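Side-chain contact in probable porin (PDB 2Y0H), which probably forms a channel through the outer membrane of Pseudomonas aeruginosa, as a porin of the OprD family: residues Leu115-Arg120 and Tyr204-Leu209. Residues are numbered along the deposited sequence; the frame is centred on the assembly and turned at random.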
# COMPACT_ATOMS: atom_id res chain seq x y z
N LEU A 115 2.93 1.73 -6.49
CA LEU A 115 2.66 2.89 -7.33
C LEU A 115 1.28 3.45 -7.03
O LEU A 115 0.41 2.74 -6.52
CB LEU A 115 2.74 2.47 -8.80
CG LEU A 115 4.06 1.82 -9.19
CD1 LEU A 115 3.96 1.18 -10.57
CD2 LEU A 115 5.20 2.84 -9.13
N PRO A 116 1.07 4.73 -7.34
CA PRO A 116 -0.20 5.39 -6.97
C PRO A 116 -1.43 4.67 -7.54
O PRO A 116 -2.48 4.72 -6.90
CB PRO A 116 -0.04 6.79 -7.55
CG PRO A 116 1.45 7.01 -7.59
CD PRO A 116 2.02 5.67 -7.96
N VAL A 117 -1.31 4.02 -8.71
CA VAL A 117 -2.43 3.30 -9.30
C VAL A 117 -2.41 1.78 -9.06
O VAL A 117 -3.29 1.05 -9.55
CB VAL A 117 -2.56 3.58 -10.83
CG1 VAL A 117 -2.75 5.06 -11.08
CG2 VAL A 117 -1.34 3.04 -11.60
N ALA A 118 -1.40 1.31 -8.32
CA ALA A 118 -1.25 -0.12 -8.01
C ALA A 118 -0.23 -0.28 -6.88
O ALA A 118 0.97 -0.40 -7.13
CB ALA A 118 -0.81 -0.90 -9.23
N PHE A 119 -0.73 -0.25 -5.65
CA PHE A 119 0.14 -0.28 -4.49
C PHE A 119 -0.15 -1.59 -3.75
O PHE A 119 -1.15 -1.71 -3.05
CB PHE A 119 -0.13 0.92 -3.58
CG PHE A 119 1.02 1.24 -2.67
CD1 PHE A 119 1.23 0.51 -1.51
CD2 PHE A 119 1.90 2.27 -2.97
CE1 PHE A 119 2.30 0.80 -0.67
CE2 PHE A 119 2.96 2.57 -2.14
CZ PHE A 119 3.16 1.83 -0.99
N ARG A 120 0.73 -2.58 -3.96
CA ARG A 120 0.49 -3.93 -3.49
C ARG A 120 0.36 -3.97 -1.97
O ARG A 120 1.07 -3.28 -1.25
CB ARG A 120 1.58 -4.90 -3.99
CG ARG A 120 2.84 -4.92 -3.12
CD ARG A 120 3.40 -3.50 -2.98
NE ARG A 120 3.92 -3.22 -1.64
CZ ARG A 120 4.54 -4.11 -0.88
NH1 ARG A 120 4.71 -5.34 -1.33
NH2 ARG A 120 5.00 -3.78 0.31
N TYR A 204 -11.68 -0.45 -16.36
CA TYR A 204 -11.54 0.94 -15.96
C TYR A 204 -10.22 1.60 -16.35
O TYR A 204 -9.23 0.92 -16.66
CB TYR A 204 -11.82 1.12 -14.45
CG TYR A 204 -10.67 0.75 -13.52
CD1 TYR A 204 -10.48 -0.57 -13.11
CD2 TYR A 204 -9.80 1.73 -13.05
CE1 TYR A 204 -9.45 -0.90 -12.25
CE2 TYR A 204 -8.76 1.40 -12.19
CZ TYR A 204 -8.59 0.09 -11.80
OH TYR A 204 -7.57 -0.23 -10.94
N ARG A 205 -10.24 2.93 -16.34
CA ARG A 205 -9.09 3.81 -16.58
C ARG A 205 -8.98 4.74 -15.38
O ARG A 205 -10.00 5.19 -14.87
CB ARG A 205 -9.36 4.74 -17.77
CG ARG A 205 -9.23 4.16 -19.12
CD ARG A 205 -9.62 5.21 -20.17
NE ARG A 205 -9.69 4.57 -21.48
CZ ARG A 205 -9.10 5.01 -22.58
NH1 ARG A 205 -8.38 6.13 -22.56
NH2 ARG A 205 -9.22 4.33 -23.70
N GLN A 206 -7.77 5.09 -14.99
CA GLN A 206 -7.58 5.95 -13.84
C GLN A 206 -6.40 6.90 -14.03
O GLN A 206 -5.29 6.46 -14.32
CB GLN A 206 -7.36 5.08 -12.61
CG GLN A 206 -7.25 5.83 -11.32
CD GLN A 206 -7.33 4.89 -10.12
OE1 GLN A 206 -6.33 4.32 -9.72
NE2 GLN A 206 -8.53 4.74 -9.56
N HIS A 207 -6.64 8.19 -13.86
CA HIS A 207 -5.58 9.19 -13.95
C HIS A 207 -5.27 9.66 -12.56
O HIS A 207 -6.17 9.88 -11.76
CB HIS A 207 -6.01 10.40 -14.80
CG HIS A 207 -6.29 10.08 -16.23
ND1 HIS A 207 -5.34 10.17 -17.22
CD2 HIS A 207 -7.43 9.67 -16.84
CE1 HIS A 207 -5.87 9.83 -18.38
NE2 HIS A 207 -7.13 9.51 -18.17
N TYR A 208 -3.98 9.84 -12.28
CA TYR A 208 -3.54 10.28 -10.97
C TYR A 208 -2.65 11.49 -11.11
O TYR A 208 -1.75 11.51 -11.95
CB TYR A 208 -2.74 9.18 -10.26
CG TYR A 208 -1.96 9.67 -9.06
CD1 TYR A 208 -2.59 9.88 -7.83
CD2 TYR A 208 -0.58 9.90 -9.14
CE1 TYR A 208 -1.88 10.32 -6.73
CE2 TYR A 208 0.13 10.34 -8.01
CZ TYR A 208 -0.53 10.55 -6.81
OH TYR A 208 0.13 10.98 -5.69
N LEU A 209 -2.90 12.49 -10.27
CA LEU A 209 -2.03 13.64 -10.17
C LEU A 209 -1.66 13.88 -8.71
O LEU A 209 -2.54 13.98 -7.84
CB LEU A 209 -2.71 14.89 -10.75
CG LEU A 209 -1.71 16.00 -11.02
CD1 LEU A 209 -0.79 15.53 -12.13
CD2 LEU A 209 -2.41 17.31 -11.41
O HOH W 1 -5.57 1.83 -10.66
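With CG of Tyr208 held trans to its own backbone N (chi1 165°), the phenol ring reaches from the barrel strand to the pyrrolidine of Pro116; Gln206, its chi1 likewise near 180° and its chain extended, sends its amide to Val117. Pro116 sits over one face of the Tyr208 ring: its CB stands 3.5 Å from the ring centroid and 13° off the normal, which defines a CH-pi contact, while its CG leans to one side, 3.6 Å from Tyr208 CE2. Next along the turn, Val117 CG1 lies 4.2 Å from Tyr208 CB and 3.9 Å from Gln206 OE1, a van der Waals approach, and Val117 and Gln206 run past each other in opposite senses.

No direct hydrogen bond joins the two segments; one water does so. It lies within hydrogen-bonding distance of Val117 O (2.7 Å) and Gln206 OE1 (2.8 Å), and it also hydrogen-bonds Tyr204 OH at 2.9 Å, its oxygen in the plane of that ring at the edge. The Gln206 amide thus has both ends held, because its NE2 bonds Ser232 OG and Pro275 O. A type I turn from Leu115 to Ala118, closed by Ala118 N to Leu115 O at 2.9 Å, presents Pro116 and Val117 together. This tight hairpin between strands 111-115 and 118-119 is part of an inward-folded loop packed on the inner wall of the beta-barrel, where Val117 also touches Tyr196 of the adjacent strand 191-200 and Phe178 of the next, 178-186, so the turn spans several neighbouring wall strands.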